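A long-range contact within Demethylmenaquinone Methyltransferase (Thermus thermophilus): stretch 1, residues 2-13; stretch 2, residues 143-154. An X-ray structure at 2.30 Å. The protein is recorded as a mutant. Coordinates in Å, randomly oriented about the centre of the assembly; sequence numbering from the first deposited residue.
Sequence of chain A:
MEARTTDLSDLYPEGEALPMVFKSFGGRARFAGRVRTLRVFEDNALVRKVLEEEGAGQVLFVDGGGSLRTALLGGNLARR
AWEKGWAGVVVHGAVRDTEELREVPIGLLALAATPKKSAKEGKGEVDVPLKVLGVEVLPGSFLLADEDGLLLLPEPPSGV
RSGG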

# COMPACT_ATOMS: atom_id res chain seq x y z
N GLU A 2 2.76 5.48 24.52
CA GLU A 2 3.46 4.61 25.46
C GLU A 2 4.61 3.89 24.77
O GLU A 2 5.23 4.43 23.87
CB GLU A 2 2.49 3.58 26.04
CG GLU A 2 1.92 2.63 25.02
CD GLU A 2 1.28 1.43 25.66
OE1 GLU A 2 0.23 1.59 26.31
OE2 GLU A 2 1.82 0.31 25.51
N ALA A 3 4.90 2.66 25.20
CA ALA A 3 5.96 1.87 24.58
C ALA A 3 5.96 2.09 23.09
O ALA A 3 4.94 2.47 22.50
CB ALA A 3 5.74 0.38 24.89
N ARG A 4 7.09 1.83 22.47
CA ARG A 4 7.17 2.01 21.06
C ARG A 4 8.12 1.00 20.49
O ARG A 4 9.04 0.47 21.15
CB ARG A 4 7.71 3.35 20.65
CG ARG A 4 6.67 4.41 20.47
CD ARG A 4 5.52 4.02 19.53
NE ARG A 4 5.38 4.91 18.37
CZ ARG A 4 5.50 6.24 18.39
NH1 ARG A 4 5.78 6.87 19.52
NH2 ARG A 4 5.36 6.94 17.27
N THR A 5 7.92 0.79 19.20
CA THR A 5 8.68 -0.15 18.47
C THR A 5 10.05 0.48 18.27
O THR A 5 11.04 -0.20 18.46
CB THR A 5 7.89 -0.45 17.15
OG1 THR A 5 8.17 -1.77 16.68
CG2 THR A 5 8.21 0.60 16.12
N THR A 6 10.08 1.76 17.88
CA THR A 6 11.32 2.47 17.62
C THR A 6 12.22 2.55 18.86
O THR A 6 13.33 2.02 18.86
CB THR A 6 11.02 3.88 17.04
OG1 THR A 6 10.12 4.58 17.91
CG2 THR A 6 10.38 3.76 15.67
N ASP A 7 11.75 3.20 19.92
CA ASP A 7 12.55 3.32 21.14
C ASP A 7 13.14 1.99 21.55
O ASP A 7 14.36 1.86 21.71
CB ASP A 7 11.71 3.84 22.32
CG ASP A 7 11.00 5.13 21.99
OD1 ASP A 7 11.49 5.88 21.13
OD2 ASP A 7 9.94 5.40 22.62
N LEU A 8 12.28 1.01 21.72
CA LEU A 8 12.70 -0.31 22.14
C LEU A 8 13.65 -0.95 21.14
O LEU A 8 14.43 -1.83 21.50
CB LEU A 8 11.48 -1.20 22.40
CG LEU A 8 10.70 -0.72 23.63
CD1 LEU A 8 9.49 -1.58 23.86
CD2 LEU A 8 11.61 -0.75 24.85
N SER A 9 13.60 -0.51 19.89
CA SER A 9 14.52 -1.07 18.90
C SER A 9 15.92 -0.55 19.22
O SER A 9 16.90 -1.27 19.05
CB SER A 9 14.12 -0.65 17.49
OG SER A 9 15.00 -1.23 16.54
N ASP A 10 16.00 0.70 19.68
CA ASP A 10 17.28 1.30 20.03
C ASP A 10 17.86 0.58 21.26
O ASP A 10 19.02 0.19 21.27
CB ASP A 10 17.12 2.80 20.34
CG ASP A 10 16.45 3.56 19.21
OD1 ASP A 10 16.59 3.14 18.03
OD2 ASP A 10 15.78 4.58 19.49
N LEU A 11 17.02 0.42 22.28
CA LEU A 11 17.42 -0.26 23.52
C LEU A 11 17.75 -1.73 23.30
O LEU A 11 18.59 -2.29 24.01
CB LEU A 11 16.31 -0.16 24.58
CG LEU A 11 15.68 1.20 24.92
CD1 LEU A 11 14.70 1.01 26.07
CD2 LEU A 11 16.76 2.19 25.30
N TYR A 12 17.10 -2.37 22.32
CA TYR A 12 17.35 -3.78 22.04
C TYR A 12 17.79 -4.05 20.60
O TYR A 12 16.98 -4.40 19.75
CB TYR A 12 16.09 -4.61 22.31
CG TYR A 12 15.63 -4.59 23.74
CD1 TYR A 12 14.96 -3.48 24.26
CD2 TYR A 12 15.85 -5.68 24.58
CE1 TYR A 12 14.52 -3.46 25.57
CE2 TYR A 12 15.41 -5.67 25.90
CZ TYR A 12 14.75 -4.55 26.39
OH TYR A 12 14.31 -4.52 27.69
N PRO A 13 19.10 -3.89 20.33
CA PRO A 13 19.60 -4.13 18.97
C PRO A 13 19.52 -5.58 18.53
O PRO A 13 19.69 -5.88 17.34
CB PRO A 13 21.04 -3.62 19.05
CG PRO A 13 20.95 -2.52 20.07
CD PRO A 13 20.09 -3.16 21.13
N LEU A 143 5.99 -9.50 21.20
CA LEU A 143 5.76 -8.71 20.00
C LEU A 143 5.17 -7.35 20.33
O LEU A 143 4.34 -7.20 21.22
CB LEU A 143 4.85 -9.46 19.02
CG LEU A 143 4.52 -8.74 17.71
CD1 LEU A 143 4.13 -9.75 16.64
CD2 LEU A 143 3.40 -7.73 17.93
N LEU A 144 5.63 -6.35 19.59
CA LEU A 144 5.19 -4.99 19.75
C LEU A 144 4.75 -4.54 18.37
O LEU A 144 5.42 -4.81 17.38
CB LEU A 144 6.33 -4.11 20.26
CG LEU A 144 6.38 -3.88 21.77
CD1 LEU A 144 7.80 -3.69 22.25
CD2 LEU A 144 5.52 -2.68 22.11
N ALA A 145 3.61 -3.85 18.31
CA ALA A 145 3.12 -3.39 17.02
C ALA A 145 2.52 -2.00 17.09
O ALA A 145 1.73 -1.69 17.98
CB ALA A 145 2.08 -4.38 16.49
N ASP A 146 2.93 -1.17 16.14
CA ASP A 146 2.42 0.19 16.03
C ASP A 146 2.63 0.72 14.61
O ASP A 146 3.04 -0.04 13.73
CB ASP A 146 3.10 1.11 17.06
CG ASP A 146 4.60 1.22 16.86
OD1 ASP A 146 5.04 1.35 15.70
OD2 ASP A 146 5.34 1.18 17.87
N GLU A 147 2.35 2.00 14.40
CA GLU A 147 2.49 2.63 13.08
C GLU A 147 3.87 2.53 12.43
O GLU A 147 3.99 2.70 11.22
CB GLU A 147 2.10 4.10 13.16
CG GLU A 147 3.04 4.97 13.98
CD GLU A 147 2.67 5.04 15.46
OE1 GLU A 147 1.69 4.37 15.87
OE2 GLU A 147 3.35 5.77 16.20
N ASP A 148 4.92 2.27 13.22
CA ASP A 148 6.25 2.18 12.65
C ASP A 148 6.65 0.74 12.35
O ASP A 148 7.76 0.49 11.89
CB ASP A 148 7.30 2.81 13.57
CG ASP A 148 7.09 4.30 13.78
OD1 ASP A 148 7.01 5.04 12.78
OD2 ASP A 148 7.01 4.73 14.95
N GLY A 149 5.76 -0.20 12.62
CA GLY A 149 6.08 -1.59 12.35
C GLY A 149 5.96 -2.56 13.51
O GLY A 149 5.27 -2.29 14.50
N LEU A 150 6.65 -3.69 13.39
CA LEU A 150 6.61 -4.74 14.41
C LEU A 150 7.99 -5.04 14.99
O LEU A 150 8.95 -5.25 14.25
CB LEU A 150 6.07 -6.03 13.80
CG LEU A 150 4.84 -5.96 12.89
CD1 LEU A 150 4.52 -7.35 12.37
CD2 LEU A 150 3.67 -5.40 13.64
N LEU A 151 8.07 -5.07 16.31
CA LEU A 151 9.32 -5.38 16.99
C LEU A 151 9.16 -6.71 17.74
O LEU A 151 8.22 -6.89 18.51
CB LEU A 151 9.70 -4.28 17.97
CG LEU A 151 11.07 -4.44 18.65
CD1 LEU A 151 12.18 -4.33 17.62
CD2 LEU A 151 11.25 -3.38 19.73
N LEU A 152 10.09 -7.63 17.50
CA LEU A 152 10.08 -8.93 18.14
C LEU A 152 11.27 -9.05 19.09
O LEU A 152 12.42 -9.03 18.65
CB LEU A 152 10.18 -10.04 17.09
CG LEU A 152 9.03 -10.22 16.10
CD1 LEU A 152 9.43 -11.30 15.10
CD2 LEU A 152 7.75 -10.62 16.84
N LEU A 153 10.99 -9.19 20.39
CA LEU A 153 12.03 -9.31 21.41
C LEU A 153 12.04 -10.72 21.97
O LEU A 153 10.98 -11.33 22.15
CB LEU A 153 11.77 -8.29 22.53
CG LEU A 153 11.72 -6.83 22.07
CD1 LEU A 153 11.21 -5.93 23.18
CD2 LEU A 153 13.10 -6.41 21.64
N PRO A 154 13.23 -11.28 22.27
CA PRO A 154 13.35 -12.64 22.81
C PRO A 154 12.47 -12.84 24.05
O PRO A 154 12.11 -13.96 24.39
CB PRO A 154 14.84 -12.75 23.14
CG PRO A 154 15.47 -11.84 22.11
CD PRO A 154 14.56 -10.65 22.14

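Three acidic side chains crowd around a single arginine here, and one of them also receives the first free amide of a helix. Arg-4 sits at the N-cap position of helix 5-11, and although its CA-to-CB bond points away from the other stretch, the end of the side chain comes back to the turn that joins the two strands. Its NH2 lies 2.6 Å from Glu-147 OE2, a salt bridge whose hydrogen bond is weak because the N-H...acceptor angle is only 116°. Two longer salt bridges complete the cluster: Arg-4 NE to Asp-146 OD2 at 3.8 Å, near the plane at the guanidinium edge, and Arg-4 NH2 to Asp-148 OD2 at 3.6 Å.

Asp-146 ties the two parts together. Its OD2 accepts a hydrogen bond from Thr-5 N at 2.9 Å, serving an amide that the first turn of a helix cannot pair with a carbonyl of its own helix. Its OD1 accepts another from Asp-148 N at 2.6 Å, so the same carboxylate braces the type I turn from Asp-146 to Gly-149. Gly-149 closes that turn at phi 125° and psi -159°, where a CB would be jammed against the preceding carbonyl oxygen; the backbone by itself calls for glycine.

Beyond the turn, strands 143-146 and 149-153 form a hairpin, with backbone hydrogen bonds from Leu-144 N to Leu-151 O and from Leu-151 N to Leu-144 O, both 2.9 Å. The helix lies over it, its axis 8.5 Å from that of strand 149-153 at closest approach and inclined by 36°, running in broadly the same direction. Alternation along the strands sorts the side chains: Leu-144, Leu-151 and Leu-153 point toward stretch 1, while Ala-145 and Leu-150 point away.

Thr-5 fits where the backbones come near, its CA 5.5 Å from the CA of Leu-151. Its OG1 is 3.2 Å from Leu-151 CB and 3.3 Å from Leu-151 N, but the angle to that amide is too poor for a hydrogen bond; the methyl CG2 meets Asp-148 CB at 3.5 Å. One helical turn later, Leu-8 bridges the two strands. Its CD1 presses to 3.1 Å from Leu-144 CD1, very tight for two methyls, and its CB rests 3.5 Å from Leu-151 CD2. Just past the helix, Tyr-12 extends the apolar seam, with its CB 3.6 Å from Leu-153 CD2. The rule is economical: polar groups fix the helix start to the turn, and leucines fill the space farther along.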